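PDB 5JVK: T9SS C-terminal target domain-containing protein from Bacteroides cellulosilyticus, which probably hydrolyses O-glycosidic bonds as a family 39 glycoside hydrolase, most likely cutting within glycan chains as an endo-acting enzyme. Local coordinates for residues K10-D21 / Q85-E96; E33-K41 / S52-L61. All coordinates share one frame; numbering follows the deposited sequence.

Contact 1 of 2, residues K10-D21 / Q85-E96; sequences KIQLNPVLVSTD and QTAVVNYAVVPE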
loop_
_atom_site.group_PDB
_atom_site.type_symbol
_atom_site.label_atom_id
_atom_site.label_comp_id
_atom_site.label_asym_id
_atom_site.label_seq_id
_atom_site.Cartn_x
_atom_site.Cartn_y
_atom_site.Cartn_z
ATOM N N LYS A 10 35.674 -6.200 -1.858
ATOM C CA LYS A 10 34.259 -5.776 -1.608
ATOM C C LYS A 10 33.259 -6.587 -2.432
ATOM O O LYS A 10 33.611 -7.175 -3.461
ATOM C CB LYS A 10 34.080 -4.283 -1.911
ATOM C CG LYS A 10 34.536 -3.360 -0.795
ATOM C CD LYS A 10 33.509 -3.271 0.323
ATOM C CE LYS A 10 33.934 -2.257 1.373
ATOM N NZ LYS A 10 32.864 -2.011 2.379
ATOM N N ILE A 11 32.016 -6.605 -1.953
ATOM C CA ILE A 11 30.884 -7.211 -2.653
ATOM C C ILE A 11 29.910 -6.083 -2.998
ATOM O O ILE A 11 29.325 -5.479 -2.097
ATOM C CB ILE A 11 30.180 -8.270 -1.773
ATOM C CG1 ILE A 11 31.142 -9.419 -1.435
ATOM C CG2 ILE A 11 28.932 -8.814 -2.466
ATOM C CD1 ILE A 11 30.708 -10.267 -0.257
ATOM N N GLN A 12 29.753 -5.791 -4.291
ATOM C CA GLN A 12 28.840 -4.739 -4.755
ATOM C C GLN A 12 27.466 -5.327 -5.079
ATOM O O GLN A 12 27.306 -6.032 -6.078
ATOM C CB GLN A 12 29.410 -4.028 -5.987
ATOM C CG GLN A 12 28.574 -2.852 -6.481
ATOM C CD GLN A 12 29.231 -2.108 -7.629
ATOM O OE1 GLN A 12 29.353 -2.631 -8.737
ATOM N NE2 GLN A 12 29.650 -0.875 -7.372
ATOM N N LEU A 13 26.481 -5.029 -4.231
ATOM C CA LEU A 13 25.094 -5.436 -4.469
ATOM C C LEU A 13 24.445 -4.562 -5.536
ATOM O O LEU A 13 24.712 -3.359 -5.613
ATOM C CB LEU A 13 24.267 -5.342 -3.184
ATOM C CG LEU A 13 24.647 -6.296 -2.054
ATOM C CD1 LEU A 13 23.951 -5.883 -0.767
ATOM C CD2 LEU A 13 24.304 -7.734 -2.420
ATOM N N ASN A 14 23.594 -5.179 -6.354
ATOM C CA ASN A 14 22.714 -4.443 -7.255
ATOM C C ASN A 14 21.836 -3.549 -6.373
ATOM O O ASN A 14 21.224 -4.051 -5.429
ATOM C CB ASN A 14 21.848 -5.418 -8.070
ATOM C CG ASN A 14 21.077 -4.742 -9.195
ATOM O OD1 ASN A 14 20.703 -3.572 -9.114
ATOM N ND2 ASN A 14 20.817 -5.497 -10.251
ATOM N N PRO A 15 21.804 -2.225 -6.642
ATOM C CA PRO A 15 20.911 -1.333 -5.883
ATOM C C PRO A 15 19.433 -1.720 -5.953
ATOM O O PRO A 15 18.696 -1.471 -5.002
ATOM C CB PRO A 15 21.130 0.032 -6.544
ATOM C CG PRO A 15 22.494 -0.044 -7.119
ATOM C CD PRO A 15 22.664 -1.464 -7.568
ATOM N N VAL A 16 19.021 -2.306 -7.074
ATOM C CA VAL A 16 17.674 -2.830 -7.256
ATOM C C VAL A 16 17.694 -4.338 -6.972
ATOM O O VAL A 16 18.218 -5.115 -7.774
ATOM C CB VAL A 16 17.171 -2.553 -8.692
ATOM C CG1 VAL A 16 15.778 -3.134 -8.912
ATOM C CG2 VAL A 16 17.184 -1.055 -8.979
ATOM N N LEU A 17 17.125 -4.739 -5.832
ATOM C CA LEU A 17 17.033 -6.157 -5.435
ATOM C C LEU A 17 15.657 -6.774 -5.763
ATOM O O LEU A 17 15.199 -7.701 -5.089
ATOM C CB LEU A 17 17.365 -6.301 -3.939
ATOM C CG LEU A 17 18.798 -5.922 -3.534
ATOM C CD1 LEU A 17 18.914 -5.716 -2.031
ATOM C CD2 LEU A 17 19.804 -6.968 -4.002
ATOM N N VAL A 18 15.013 -6.259 -6.814
ATOM C CA VAL A 18 13.730 -6.757 -7.306
ATOM C C VAL A 18 13.830 -6.888 -8.820
ATOM O O VAL A 18 14.381 -6.006 -9.476
ATOM C CB VAL A 18 12.591 -5.777 -6.966
ATOM C CG1 VAL A 18 11.266 -6.250 -7.554
ATOM C CG2 VAL A 18 12.482 -5.595 -5.458
ATOM N N SER A 19 13.280 -7.967 -9.373
ATOM C CA SER A 19 13.314 -8.191 -10.819
ATOM C C SER A 19 12.056 -8.917 -11.293
ATOM O O SER A 19 11.654 -9.916 -10.696
ATOM C CB SER A 19 14.574 -8.987 -11.187
ATOM O OG SER A 19 14.687 -9.189 -12.585
ATOM N N THR A 20 11.442 -8.412 -12.365
ATOM C CA THR A 20 10.245 -9.035 -12.937
ATOM C C THR A 20 10.603 -10.280 -13.753
ATOM O O THR A 20 11.673 -10.340 -14.369
ATOM C CB THR A 20 9.453 -8.063 -13.837
ATOM O OG1 THR A 20 10.265 -7.640 -14.937
ATOM C CG2 THR A 20 8.993 -6.846 -13.045
ATOM N N ASP A 21 9.706 -11.270 -13.728
ATOM C CA ASP A 21 9.788 -12.475 -14.569
ATOM C C ASP A 21 10.939 -13.417 -14.182
ATOM O O ASP A 21 11.843 -13.049 -13.432
ATOM C CB ASP A 21 9.885 -12.081 -16.061
ATOM C CG ASP A 21 9.281 -13.122 -17.012
ATOM O OD1 ASP A 21 8.858 -14.215 -16.569
ATOM O OD2 ASP A 21 9.233 -12.837 -18.228
ATOM N N GLN A 85 34.936 -12.191 2.674
ATOM C CA GLN A 85 33.753 -11.390 2.995
ATOM C C GLN A 85 32.476 -12.145 2.628
ATOM O O GLN A 85 32.444 -12.870 1.630
ATOM C CB GLN A 85 33.807 -10.053 2.246
ATOM C CG GLN A 85 32.906 -8.965 2.818
ATOM C CD GLN A 85 32.870 -7.706 1.961
ATOM O OE1 GLN A 85 31.809 -7.300 1.485
ATOM N NE2 GLN A 85 34.025 -7.077 1.766
ATOM N N THR A 86 31.440 -11.974 3.449
ATOM C CA THR A 86 30.121 -12.553 3.194
ATOM C C THR A 86 29.043 -11.477 3.269
ATOM O O THR A 86 29.239 -10.423 3.878
ATOM C CB THR A 86 29.777 -13.671 4.199
ATOM O OG1 THR A 86 29.763 -13.141 5.529
ATOM C CG2 THR A 86 30.791 -14.794 4.119
ATOM N N ALA A 87 27.909 -11.760 2.634
ATOM C CA ALA A 87 26.744 -10.877 2.669
ATOM C C ALA A 87 25.459 -11.693 2.541
ATOM O O ALA A 87 25.440 -12.731 1.870
ATOM C CB ALA A 87 26.829 -9.843 1.560
ATOM N N VAL A 88 24.401 -11.228 3.207
ATOM C CA VAL A 88 23.073 -11.841 3.119
ATOM C C VAL A 88 22.019 -10.744 2.958
ATOM O O VAL A 88 21.905 -9.856 3.804
ATOM C CB VAL A 88 22.739 -12.705 4.358
ATOM C CG1 VAL A 88 21.372 -13.370 4.199
ATOM C CG2 VAL A 88 23.819 -13.760 4.584
ATOM N N VAL A 89 21.280 -10.807 1.852
ATOM C CA VAL A 89 20.115 -9.947 1.608
ATOM C C VAL A 89 19.002 -10.779 0.972
ATOM O O VAL A 89 19.199 -11.955 0.659
ATOM C CB VAL A 89 20.454 -8.735 0.702
ATOM C CG1 VAL A 89 21.409 -7.790 1.415
ATOM C CG2 VAL A 89 21.030 -9.175 -0.641
ATOM N N ASN A 90 17.835 -10.168 0.789
ATOM C CA ASN A 90 16.723 -10.808 0.091
ATOM C C ASN A 90 16.605 -10.281 -1.337
ATOM O O ASN A 90 17.065 -9.176 -1.646
ATOM C CB ASN A 90 15.420 -10.602 0.864
ATOM C CG ASN A 90 15.413 -11.341 2.189
ATOM O OD1 ASN A 90 15.546 -10.734 3.251
ATOM N ND2 ASN A 90 15.271 -12.662 2.132
ATOM N N TYR A 91 15.998 -11.096 -2.198
ATOM C CA TYR A 91 15.836 -10.789 -3.616
ATOM C C TYR A 91 14.470 -11.284 -4.089
ATOM O O TYR A 91 14.162 -12.472 -3.988
ATOM C CB TYR A 91 16.960 -11.446 -4.421
ATOM C CG TYR A 91 17.093 -10.928 -5.836
ATOM C CD1 TYR A 91 17.740 -9.720 -6.099
ATOM C CD2 TYR A 91 16.578 -11.648 -6.914
ATOM C CE1 TYR A 91 17.866 -9.241 -7.394
ATOM C CE2 TYR A 91 16.698 -11.176 -8.215
ATOM C CZ TYR A 91 17.341 -9.974 -8.451
ATOM O OH TYR A 91 17.461 -9.506 -9.738
ATOM N N ALA A 92 13.656 -10.362 -4.597
ATOM C CA ALA A 92 12.283 -10.656 -4.996
ATOM C C ALA A 92 12.197 -10.839 -6.509
ATOM O O ALA A 92 12.420 -9.892 -7.263
ATOM C CB ALA A 92 11.358 -9.534 -4.542
ATOM N N VAL A 93 11.889 -12.063 -6.942
ATOM C CA VAL A 93 11.596 -12.356 -8.346
ATOM C C VAL A 93 10.071 -12.396 -8.509
ATOM O O VAL A 93 9.431 -13.419 -8.246
ATOM C CB VAL A 93 12.252 -13.680 -8.804
ATOM C CG1 VAL A 93 11.978 -13.932 -10.282
ATOM C CG2 VAL A 93 13.751 -13.641 -8.533
ATOM N N VAL A 94 9.506 -11.269 -8.946
ATOM C CA VAL A 94 8.048 -11.051 -8.959
ATOM C C VAL A 94 7.457 -11.236 -10.358
ATOM O O VAL A 94 8.191 -11.152 -11.345
ATOM C CB VAL A 94 7.672 -9.643 -8.416
ATOM C CG1 VAL A 94 8.294 -9.417 -7.045
ATOM C CG2 VAL A 94 8.059 -8.528 -9.387
ATOM N N PRO A 95 6.131 -11.488 -10.451
ATOM C CA PRO A 95 5.508 -11.563 -11.775
ATOM C C PRO A 95 5.451 -10.199 -12.451
ATOM O O PRO A 95 5.296 -9.186 -11.776
ATOM C CB PRO A 95 4.094 -12.077 -11.477
ATOM C CG PRO A 95 3.837 -11.682 -10.069
ATOM C CD PRO A 95 5.162 -11.789 -9.380
ATOM N N GLU A 96 5.592 -10.188 -13.773
ATOM C CA GLU A 96 5.524 -8.958 -14.556
ATOM C C GLU A 96 4.056 -8.611 -14.794
ATOM O O GLU A 96 3.280 -9.467 -15.228
ATOM C CB GLU A 96 6.255 -9.140 -15.886
ATOM C CG GLU A 96 6.594 -7.844 -16.601
ATOM C CD GLU A 96 7.378 -8.074 -17.883
ATOM O OE1 GLU A 96 8.407 -8.792 -17.845
ATOM O OE2 GLU A 96 6.968 -7.529 -18.931
HETATM O O HOH W 1 17.795 -6.857 -10.145
#
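Val18, Ser19 and Thr20 pair in parallel with Ala92, Val93 and Val94, the axes of strands 18-20 and 85-94 4.8 Å apart, whereas strand 11-13 stands 8.9 Å off: an edge strand that switches sheets in a beta-sandwich, much like the split first strand of immunoglobulin-like domains. Four backbone bonds tie the parallel part: Ala92 N to Leu17 O, Ser19 N to Ala92 O, Val94 N to Ser19 O and Asp21 N to Val94 O. Tyr91 lies against Leu17, where the 14-17 loop between the sheets ends. Its CG lies anti to the backbone N (chi1 -166°), which carries the ring obliquely against the Leu17 peptide, CD1 3.4 Å from Leu17 O, and brings OH to 3.3 Å from Ser19 CB. The same hydroxyl holds a water that donates to Val16 O. A phenylalanine in place of Tyr91 would probably keep the ring packing but leave that water without its phenolic partner. Ser19 OG turns instead to Lys25. Where the strands part, side chains make the contact: Leu13 and Val89 meet tip to tip, Leu13 CD1 3.9 Å from Val89 CG1, and Ile11 runs alongside Gln85 in the opposing direction, Ile11 CD1 3.6 Å from Gln85 OE1.

Contact 2 of 2, residues E33-K41 / S52-L61; sequences EGNMRLTGK and SGVANAGKEL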
loop_
_atom_site.group_PDB
_atom_site.type_symbol
_atom_site.label_atom_id
_atom_site.label_comp_id
_atom_site.label_asym_id
_atom_site.label_seq_id
_atom_site.Cartn_x
_atom_site.Cartn_y
_atom_site.Cartn_z
ATOM N N GLU A 33 40.222 -9.168 -6.173
ATOM C CA GLU A 33 41.442 -9.183 -6.989
ATOM C C GLU A 33 42.029 -10.594 -7.080
ATOM O O GLU A 33 41.938 -11.374 -6.130
ATOM C CB GLU A 33 42.487 -8.229 -6.394
ATOM C CG GLU A 33 42.036 -6.774 -6.288
ATOM C CD GLU A 33 43.026 -5.882 -5.555
ATOM O OE1 GLU A 33 44.235 -6.204 -5.530
ATOM O OE2 GLU A 33 42.591 -4.848 -5.001
ATOM N N GLY A 34 42.623 -10.917 -8.227
ATOM C CA GLY A 34 43.354 -12.171 -8.405
ATOM C C GLY A 34 42.484 -13.416 -8.454
ATOM O O GLY A 34 41.762 -13.629 -9.430
ATOM N N ASN A 35 42.558 -14.228 -7.395
ATOM C CA ASN A 35 41.877 -15.532 -7.315
ATOM C C ASN A 35 40.618 -15.520 -6.416
ATOM O O ASN A 35 40.107 -16.581 -6.045
ATOM C CB ASN A 35 42.879 -16.590 -6.817
ATOM C CG ASN A 35 42.389 -18.019 -7.010
ATOM O OD1 ASN A 35 42.302 -18.789 -6.053
ATOM N ND2 ASN A 35 42.058 -18.374 -8.245
ATOM N N MET A 36 40.111 -14.331 -6.084
ATOM C CA MET A 36 38.906 -14.205 -5.260
ATOM C C MET A 36 37.653 -14.505 -6.087
ATOM O O MET A 36 37.321 -13.755 -7.008
ATOM C CB MET A 36 38.810 -12.801 -4.656
ATOM C CG MET A 36 39.941 -12.458 -3.699
ATOM S SD MET A 36 39.846 -10.765 -3.080
ATOM C CE MET A 36 41.402 -10.615 -2.203
ATOM N N ARG A 37 36.978 -15.610 -5.760
ATOM C CA ARG A 37 35.716 -16.003 -6.402
ATOM C C ARG A 37 34.523 -15.572 -5.547
ATOM O O ARG A 37 34.539 -15.759 -4.328
ATOM C CB ARG A 37 35.648 -17.522 -6.589
ATOM C CG ARG A 37 36.595 -18.097 -7.627
ATOM C CD ARG A 37 36.271 -19.566 -7.869
ATOM N NE ARG A 37 37.321 -20.271 -8.610
ATOM C CZ ARG A 37 37.528 -20.201 -9.929
ATOM N NH1 ARG A 37 38.522 -20.904 -10.473
ATOM N NH2 ARG A 37 36.765 -19.440 -10.713
ATOM N N LEU A 38 33.492 -15.019 -6.192
ATOM C CA LEU A 38 32.237 -14.641 -5.526
ATOM C C LEU A 38 31.147 -15.660 -5.863
ATOM O O LEU A 38 30.655 -15.693 -6.993
ATOM C CB LEU A 38 31.807 -13.235 -5.962
ATOM C CG LEU A 38 30.482 -12.671 -5.430
ATOM C CD1 LEU A 38 30.422 -12.696 -3.908
ATOM C CD2 LEU A 38 30.276 -11.257 -5.950
ATOM N N THR A 39 30.784 -16.490 -4.885
ATOM C CA THR A 39 29.709 -17.475 -5.039
ATOM C C THR A 39 28.401 -16.899 -4.486
ATOM O O THR A 39 28.398 -16.265 -3.423
ATOM C CB THR A 39 30.045 -18.793 -4.306
ATOM O OG1 THR A 39 31.317 -19.279 -4.751
ATOM C CG2 THR A 39 28.985 -19.866 -4.572
ATOM N N GLY A 40 27.304 -17.126 -5.212
ATOM C CA GLY A 40 25.970 -16.661 -4.822
ATOM C C GLY A 40 24.949 -17.786 -4.848
ATOM O O GLY A 40 24.914 -18.567 -5.800
ATOM N N LYS A 41 24.132 -17.866 -3.797
ATOM C CA LYS A 41 23.034 -18.831 -3.697
ATOM C C LYS A 41 21.727 -18.077 -3.474
ATOM O O LYS A 41 21.618 -17.309 -2.516
ATOM C CB LYS A 41 23.262 -19.781 -2.521
ATOM C CG LYS A 41 24.307 -20.857 -2.766
ATOM C CD LYS A 41 24.516 -21.731 -1.533
ATOM C CE LYS A 41 23.404 -22.756 -1.352
ATOM N NZ LYS A 41 23.399 -23.345 0.016
ATOM N N SER A 52 22.379 -21.325 -8.161
ATOM C CA SER A 52 23.779 -20.989 -7.885
ATOM C C SER A 52 24.466 -20.328 -9.067
ATOM O O SER A 52 24.105 -20.561 -10.220
ATOM C CB SER A 52 24.553 -22.248 -7.499
ATOM O OG SER A 52 24.204 -22.657 -6.190
ATOM N N GLY A 53 25.470 -19.513 -8.756
ATOM C CA GLY A 53 26.295 -18.849 -9.764
ATOM C C GLY A 53 27.622 -18.399 -9.183
ATOM O O GLY A 53 27.728 -18.179 -7.973
ATOM N N VAL A 54 28.631 -18.266 -10.047
ATOM C CA VAL A 54 29.988 -17.866 -9.641
ATOM C C VAL A 54 30.496 -16.720 -10.525
ATOM O O VAL A 54 30.183 -16.662 -11.716
ATOM C CB VAL A 54 30.978 -19.055 -9.714
ATOM C CG1 VAL A 54 32.315 -18.688 -9.075
ATOM C CG2 VAL A 54 30.388 -20.292 -9.041
ATOM N N ALA A 55 31.275 -15.817 -9.928
ATOM C CA ALA A 55 31.893 -14.696 -10.643
ATOM C C ALA A 55 33.319 -14.451 -10.139
ATOM O O ALA A 55 33.543 -14.327 -8.930
ATOM C CB ALA A 55 31.054 -13.439 -10.476
ATOM N N ASN A 56 34.271 -14.375 -11.070
ATOM C CA ASN A 56 35.679 -14.111 -10.743
ATOM C C ASN A 56 35.911 -12.618 -10.500
ATOM O O ASN A 56 34.994 -11.809 -10.664
ATOM C CB ASN A 56 36.596 -14.613 -11.869
ATOM C CG ASN A 56 36.481 -16.107 -12.095
ATOM O OD1 ASN A 56 36.207 -16.873 -11.169
ATOM N ND2 ASN A 56 36.696 -16.531 -13.332
ATOM N N ALA A 57 37.137 -12.268 -10.107
ATOM C CA ALA A 57 37.521 -10.884 -9.807
ATOM C C ALA A 57 37.185 -9.922 -10.949
ATOM O O ALA A 57 37.601 -10.136 -12.090
ATOM C CB ALA A 57 39.007 -10.812 -9.482
ATOM N N GLY A 58 36.410 -8.883 -10.632
ATOM C CA GLY A 58 35.963 -7.891 -11.614
ATOM C C GLY A 58 34.714 -8.247 -12.412
ATOM O O GLY A 58 34.202 -7.400 -13.146
ATOM N N LYS A 59 34.208 -9.476 -12.264
ATOM C CA LYS A 59 33.101 -9.978 -13.087
ATOM C C LYS A 59 31.745 -9.758 -12.416
ATOM O O LYS A 59 31.662 -9.556 -11.201
ATOM C CB LYS A 59 33.276 -11.476 -13.378
ATOM C CG LYS A 59 34.632 -11.881 -13.946
ATOM C CD LYS A 59 34.905 -11.259 -15.308
ATOM C CE LYS A 59 36.226 -11.756 -15.875
ATOM N NZ LYS A 59 36.613 -11.020 -17.111
ATOM N N GLU A 60 30.691 -9.811 -13.230
ATOM C CA GLU A 60 29.309 -9.700 -12.756
ATOM C C GLU A 60 28.786 -11.080 -12.348
ATOM O O GLU A 60 28.969 -12.058 -13.080
ATOM C CB GLU A 60 28.412 -9.124 -13.859
ATOM C CG GLU A 60 28.719 -7.680 -14.246
ATOM C CD GLU A 60 28.141 -6.645 -13.288
ATOM O OE1 GLU A 60 27.640 -7.014 -12.201
ATOM O OE2 GLU A 60 28.184 -5.444 -13.632
ATOM N N LEU A 61 28.143 -11.154 -11.183
ATOM C CA LEU A 61 27.485 -12.382 -10.728
ATOM C C LEU A 61 26.058 -12.438 -11.272
ATOM O O LEU A 61 25.222 -11.605 -10.910
ATOM C CB LEU A 61 27.469 -12.463 -9.198
ATOM C CG LEU A 61 26.711 -13.634 -8.554
ATOM C CD1 LEU A 61 27.154 -14.977 -9.119
ATOM C CD2 LEU A 61 26.883 -13.605 -7.042
#
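Leu38 to Lys41 and Ser52 to Ala55 run antiparallel, the axes of strands 37-41 and 52-55 at 164° and 4.8 Å apart, as the two arms of a beta hairpin at the edge of the five-stranded sheet of the sandwich. Leu38 with Ala55 and Gly40 with Gly53 are the hydrogen-bonded pairs, each closed by two N-H to O=C bonds; the straightest, Leu38 N to Ala55 O, is 2.8 Å long. Thr39 with Val54 and Lys41 with Ser52 are the non-hydrogen-bonded pairs, and their side chains share one face. The face of Leu38 and Ala55 looks into the sandwich, where Leu61 comes across from the other sheet. With chi1 at 175° the side chain of Leu61 reaches over, and its CD2 lies 3.9 Å from Gly40 CA and 4.1 Å from Leu38 CG; the two leucine side chains are set roughly perpendicular. A beta carbon on Gly40 would lie 2.7 Å from that same CD2, so a side chain at this position would probably collide with Leu61. Beyond the paired strands, a type II' turn from Glu33 to Met36 lies beside a type II turn from Asn56 to Lys59, and Ala57 CB rests 3.8 Å from Glu33 CA. Asn30, on strand 23-30, donates its ND2 to both Met36 O and Ala55 O. On the outer side Arg37 and Asn56 run alongside each other in the same direction, with Arg37 NH2 2.7 Å from Asn56 OD1 and the guanidinium and amide planes 56° apart. The chemistry is thus divided: backbone amides hold the hairpin together, apolar carbon and bare glycine close its inner face, Asn30 supplies a donor for two carbonyls at its end, and the polar groups of Arg37, Lys41 and Ser52 are left to the exposed side.

Both contacts belong to the N-terminal sandwich and share its five-stranded sheet: contact 1 pairs strands 18-20 and 83-94 at one border, contact 2 strands 37-44 and 50-55 at the other, with strand 69-78 between them. Their centres are about 15 Å apart, and they touch directly where Ile11 CG1 lies 4.2 Å from Leu38 CD1. Leu75 of strand 69-78 meets side chains from both, namely Ile11, Leu13, Leu38 and Leu61. Along the chain, contact 2 is nested inside the loop that contact 1 closes. Contact 1, about 21 Å from the chain centre, also packs on helices 118-127 and 403-415; contact 2 lies about 37 Å out, both measured from contact centres.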